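Local atomic coordinates of putative sugar binding protein (Bacteroides vulgatus ATCC 8482, PDB entry 3KEZ), a protein that probably binds sugars at the outer membrane of a gut Bacteroides, as a calcium-containing member of the SusD family of nutrient-binding proteins. Residues Lys359-Asn362 / Ser363-Arg367; Leu379-Glu382 / Asn383-Glu387. All blocks are in the same frame, centred on the assembly; numbering follows the deposited sequence.

Contact 1. Residues Lys359-Asn362 / Ser363-Arg367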
loop_
_atom_site.group_PDB
_atom_site.type_symbol
_atom_site.label_atom_id
_atom_site.label_comp_id
_atom_site.label_asym_id
_atom_site.label_seq_id
_atom_site.Cartn_x
_atom_site.Cartn_y
_atom_site.Cartn_z
ATOM N N LYS A 359 -20.416 -2.119 -13.286
ATOM C CA LYS A 359 -19.453 -2.249 -14.388
ATOM C C LYS A 359 -18.061 -2.577 -13.848
ATOM O O LYS A 359 -17.447 -3.599 -14.200
ATOM C CB LYS A 359 -19.417 -0.962 -15.205
ATOM C CG LYS A 359 -18.513 -1.033 -16.471
ATOM C CD LYS A 359 -18.226 0.373 -17.031
ATOM C CE LYS A 359 -16.783 0.501 -17.618
ATOM N NZ LYS A 359 -16.557 1.844 -18.290
ATOM N N TYR A 360 -17.567 -1.740 -12.942
ATOM C CA TYR A 360 -16.188 -1.905 -12.466
ATOM C C TYR A 360 -16.048 -3.111 -11.551
ATOM O O TYR A 360 -15.087 -3.898 -11.662
ATOM C CB TYR A 360 -15.683 -0.615 -11.823
ATOM C CG TYR A 360 -15.460 0.477 -12.852
ATOM C CD1 TYR A 360 -14.393 0.380 -13.754
ATOM C CD2 TYR A 360 -16.266 1.609 -12.923
ATOM C CE1 TYR A 360 -14.147 1.352 -14.678
ATOM C CE2 TYR A 360 -16.018 2.608 -13.895
ATOM C CZ TYR A 360 -14.959 2.454 -14.762
ATOM O OH TYR A 360 -14.635 3.396 -15.717
ATOM N N LEU A 361 -17.030 -3.329 -10.689
ATOM C CA LEU A 361 -16.918 -4.434 -9.783
ATOM C C LEU A 361 -16.995 -5.754 -10.520
ATOM O O LEU A 361 -16.303 -6.695 -10.149
ATOM C CB LEU A 361 -17.952 -4.356 -8.676
ATOM C CG LEU A 361 -17.526 -5.171 -7.484
ATOM C CD1 LEU A 361 -16.339 -4.483 -6.788
ATOM C CD2 LEU A 361 -18.689 -5.349 -6.548
ATOM N N ASN A 362 -17.801 -5.797 -11.592
ATOM C CA ASN A 362 -18.020 -7.027 -12.319
ATOM C C ASN A 362 -16.727 -7.515 -12.985
ATOM O O ASN A 362 -16.504 -8.711 -13.071
ATOM C CB ASN A 362 -19.171 -6.907 -13.337
ATOM C CG ASN A 362 -20.167 -8.042 -13.228
ATOM O OD1 ASN A 362 -20.114 -8.862 -12.305
ATOM N ND2 ASN A 362 -21.091 -8.099 -14.179
ATOM N N SER A 363 -15.866 -6.602 -13.395
ATOM C CA SER A 363 -14.593 -6.967 -13.979
ATOM C C SER A 363 -13.742 -7.778 -12.961
ATOM O O SER A 363 -13.123 -8.775 -13.334
ATOM C CB SER A 363 -13.852 -5.705 -14.486
ATOM O OG SER A 363 -14.456 -5.198 -15.679
ATOM N N ILE A 364 -13.735 -7.358 -11.692
ATOM C CA ILE A 364 -13.027 -8.085 -10.645
ATOM C C ILE A 364 -13.717 -9.416 -10.326
ATOM O O ILE A 364 -13.051 -10.463 -10.326
ATOM C CB ILE A 364 -12.798 -7.239 -9.400
ATOM C CG1 ILE A 364 -11.989 -5.984 -9.780
ATOM C CG2 ILE A 364 -12.047 -8.008 -8.350
ATOM C CD1 ILE A 364 -10.638 -6.258 -10.570
ATOM N N VAL A 365 -15.020 -9.366 -10.040
ATOM C CA VAL A 365 -15.849 -10.562 -9.804
ATOM C C VAL A 365 -15.684 -11.620 -10.901
ATOM O O VAL A 365 -15.376 -12.764 -10.612
ATOM C CB VAL A 365 -17.327 -10.207 -9.747
ATOM C CG1 VAL A 365 -18.172 -11.472 -9.801
ATOM C CG2 VAL A 365 -17.610 -9.354 -8.501
ATOM N N GLN A 366 -15.857 -11.221 -12.162
ATOM C CA GLN A 366 -15.832 -12.181 -13.258
ATOM C C GLN A 366 -14.422 -12.702 -13.598
ATOM O O GLN A 366 -14.279 -13.814 -14.058
ATOM C CB GLN A 366 -16.562 -11.633 -14.497
ATOM C CG GLN A 366 -18.044 -11.466 -14.152
ATOM C CD GLN A 366 -18.920 -11.038 -15.275
ATOM O OE1 GLN A 366 -18.489 -10.298 -16.144
ATOM N NE2 GLN A 366 -20.192 -11.480 -15.251
ATOM N N ARG A 367 -13.388 -11.915 -13.348
ATOM C CA ARG A 367 -12.019 -12.452 -13.448
ATOM C C ARG A 367 -11.742 -13.555 -12.378
ATOM O O ARG A 367 -11.057 -14.560 -12.647
ATOM C CB ARG A 367 -11.017 -11.296 -13.372
ATOM C CG ARG A 367 -9.571 -11.657 -13.680
ATOM C CD ARG A 367 -8.775 -12.111 -12.444
ATOM N NE ARG A 367 -8.701 -11.112 -11.372
ATOM C CZ ARG A 367 -7.925 -10.029 -11.369
ATOM N NH1 ARG A 367 -7.111 -9.739 -12.394
ATOM N NH2 ARG A 367 -7.968 -9.237 -10.320
#
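Val365 N bonds back to Leu361 O (3.0 Å, N-H...O 172°) and Gln366 N to Asn362 O (2.7 Å), the i to i+4 pattern of an alpha-helix, here within helix 354-368 of the SusD-family fold. Two residues before Val365, Ser363 N divides itself between Lys359 O and Tyr360 O, and both bonds are weak.

On the outward side, Asn362 and Gln366, one turn apart, lay their carboxamides one over the other. The two amide planes are stacked 23° apart, with Asn362 ND2 3.7 Å from Gln366 NE2. Gln366 reaches this place with CG beside its own backbone N (chi1 -65°) and the chain extended from there, so that CB and CG also brush Asn362 O. The stacked amides do not bond to each other; each is tied to the loop that follows the helix. Asn362 accepts from Val374 N through OD1 and gives ND2 to Ser373 OG, two bonds that hold its amide, while Gln366 NE2 donates to Asn372 O, which would help orient the second amide. The pair thus fastens residues 372-374 along the helix.

The buried side carries Leu361, Ile364 and Val365 but also polar groups. Leu361 CG lies 4.3 Å from Val365 CG2, a loose touch; Leu361 packs on Leu342 and Ala345 of helix 337-350 and on Glu387 of helix 381-392, while Val365 packs on Glu387 and on Asn372 of the loop. Tyr360 faces helix 337-350 through Ala344, and its OH is hydrogen-bonded to Glu220. The end of Arg367 leads away from 359-362, to Glu254 and Glu391 by salt bridges and to Ser338 OG by a hydrogen bond. Within the helix, the methyl group Val365 CG2, beside its own backbone N, rests 3.4 Å from Leu361 O.

Contact 2. Residues Leu379-Glu382 / Asn383-Glu387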
loop_
_atom_site.group_PDB
_atom_site.type_symbol
_atom_site.label_atom_id
_atom_site.label_comp_id
_atom_site.label_asym_id
_atom_site.label_seq_id
_atom_site.Cartn_x
_atom_site.Cartn_y
_atom_site.Cartn_z
ATOM N N LEU A 379 -25.505 -2.330 -5.414
ATOM C CA LEU A 379 -24.276 -2.550 -4.674
ATOM C C LEU A 379 -24.137 -1.576 -3.500
ATOM O O LEU A 379 -24.480 -0.397 -3.611
ATOM C CB LEU A 379 -23.047 -2.486 -5.590
ATOM C CG LEU A 379 -22.853 -3.618 -6.620
ATOM C CD1 LEU A 379 -21.647 -3.249 -7.448
ATOM C CD2 LEU A 379 -22.657 -4.943 -5.965
ATOM N N THR A 380 -23.647 -2.117 -2.378
ATOM C CA THR A 380 -23.366 -1.367 -1.146
ATOM C C THR A 380 -21.835 -1.175 -0.955
ATOM O O THR A 380 -21.010 -1.861 -1.572
ATOM C CB THR A 380 -23.933 -2.126 0.065
ATOM O OG1 THR A 380 -23.130 -3.289 0.265
ATOM C CG2 THR A 380 -25.410 -2.536 -0.184
ATOM N N LEU A 381 -21.437 -0.243 -0.101
ATOM C CA LEU A 381 -20.040 -0.143 0.247
ATOM C C LEU A 381 -19.510 -1.480 0.763
ATOM O O LEU A 381 -18.424 -1.919 0.397
ATOM C CB LEU A 381 -19.812 0.959 1.289
ATOM C CG LEU A 381 -18.399 1.101 1.828
ATOM C CD1 LEU A 381 -17.420 1.444 0.696
ATOM C CD2 LEU A 381 -18.356 2.126 2.968
ATOM N N GLU A 382 -20.275 -2.132 1.614
ATOM C CA GLU A 382 -19.824 -3.393 2.183
ATOM C C GLU A 382 -19.577 -4.459 1.102
ATOM O O GLU A 382 -18.654 -5.241 1.225
ATOM C CB GLU A 382 -20.828 -3.919 3.199
ATOM C CG GLU A 382 -20.446 -5.275 3.736
ATOM C CD GLU A 382 -21.096 -5.634 5.061
ATOM O OE1 GLU A 382 -22.011 -4.933 5.535
ATOM O OE2 GLU A 382 -20.674 -6.644 5.639
ATOM N N ASN A 383 -20.445 -4.504 0.090
ATOM C CA ASN A 383 -20.282 -5.407 -1.064
ATOM C C ASN A 383 -18.931 -5.155 -1.732
ATOM O O ASN A 383 -18.200 -6.090 -2.056
ATOM C CB ASN A 383 -21.345 -5.164 -2.154
ATOM C CG ASN A 383 -22.767 -5.572 -1.769
ATOM O OD1 ASN A 383 -23.700 -5.156 -2.454
ATOM N ND2 ASN A 383 -22.950 -6.413 -0.764
ATOM N N VAL A 384 -18.611 -3.874 -1.945
ATOM C CA VAL A 384 -17.372 -3.505 -2.590
ATOM C C VAL A 384 -16.144 -3.856 -1.743
ATOM O O VAL A 384 -15.181 -4.464 -2.247
ATOM C CB VAL A 384 -17.350 -2.038 -3.055
ATOM C CG1 VAL A 384 -15.977 -1.688 -3.591
ATOM C CG2 VAL A 384 -18.407 -1.798 -4.133
ATOM N N LEU A 385 -16.195 -3.528 -0.466
ATOM C CA LEU A 385 -15.113 -3.882 0.463
ATOM C C LEU A 385 -14.920 -5.418 0.653
ATOM O O LEU A 385 -13.795 -5.898 0.825
ATOM C CB LEU A 385 -15.328 -3.190 1.790
ATOM C CG LEU A 385 -15.282 -1.651 1.814
ATOM C CD1 LEU A 385 -15.519 -1.107 3.204
ATOM C CD2 LEU A 385 -13.959 -1.096 1.192
ATOM N N ASP A 386 -16.010 -6.168 0.608
ATOM C CA ASP A 386 -15.930 -7.613 0.601
ATOM C C ASP A 386 -15.258 -8.213 -0.631
ATOM O O ASP A 386 -14.528 -9.168 -0.498
ATOM C CB ASP A 386 -17.285 -8.254 0.832
ATOM C CG ASP A 386 -17.665 -8.254 2.314
ATOM O OD1 ASP A 386 -16.822 -7.866 3.163
ATOM O OD2 ASP A 386 -18.833 -8.556 2.604
ATOM N N GLU A 387 -15.484 -7.639 -1.819
ATOM C CA GLU A 387 -14.661 -7.981 -2.965
ATOM C C GLU A 387 -13.193 -7.509 -2.807
ATOM O O GLU A 387 -12.249 -8.271 -3.079
ATOM C CB GLU A 387 -15.263 -7.425 -4.240
ATOM C CG GLU A 387 -14.677 -8.016 -5.540
ATOM C CD GLU A 387 -14.914 -9.504 -5.695
ATOM O OE1 GLU A 387 -15.914 -10.026 -5.162
ATOM O OE2 GLU A 387 -14.097 -10.159 -6.372
#
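Thr380 holds OG1 between its backbone N and carbonyl carbon (chi1 71°), and Asn383 swings CG beside its own N; together these torsions close a capping box at the start of helix 381-392. Thr380, the N-cap, accepts from Asn383 N through OG1 at 3.0 Å, and in return Thr380 N donates to Asn383 OD1, also at 3.0 Å. This second donor stands above the amide, 55° out of its carbonyl plane. The reciprocal bonds satisfy two backbone N-H groups where the helix begins, and Val384 N continues the ladder to Thr380 O.

Leu379, just before the N-cap, crosses Asn383 with CD2 3.7 Å from Asn383 OD1. One turn along, Leu381 and Leu385 pack obliquely, CG to CD1 at 3.9 Å, and together cover Asn405 and Met407 of a loop and Glu346 of helix 337-350.

Glu382 and Asp386 run side by side on the outer surface, their carboxylates turned 74° apart. Their like charges probably repel mildly, and Asp386 OD1 has a salt bridge to Arg389; Asp386 OD2 lies 4.0 Å from Glu382 OE2.

Contact 1 lies well inside helix 354-368, whereas contact 2 spans the entry into helix 381-392, the next helix in the chain. Contact 1 is the more buried, with Tyr360, Leu361, Ile364, Val365 and Arg367 inside; contact 2 buries fewer residues and exposes Thr380 and Glu382. Their centres are about 12 Å apart and their inner sides meet: Leu361 CD2 packs on Leu379 CD1 at 3.7 Å, and Ile364 and Val365 touch the carboxylate of Glu387, which is salt-bridged to Arg302. Each helix also packs on helix 337-350. In contact 1, side-chain amides tie the helix to the loop after it, while in contact 2 a threonine hydroxyl and one asparagine amide cap backbone N-H groups at the helix start.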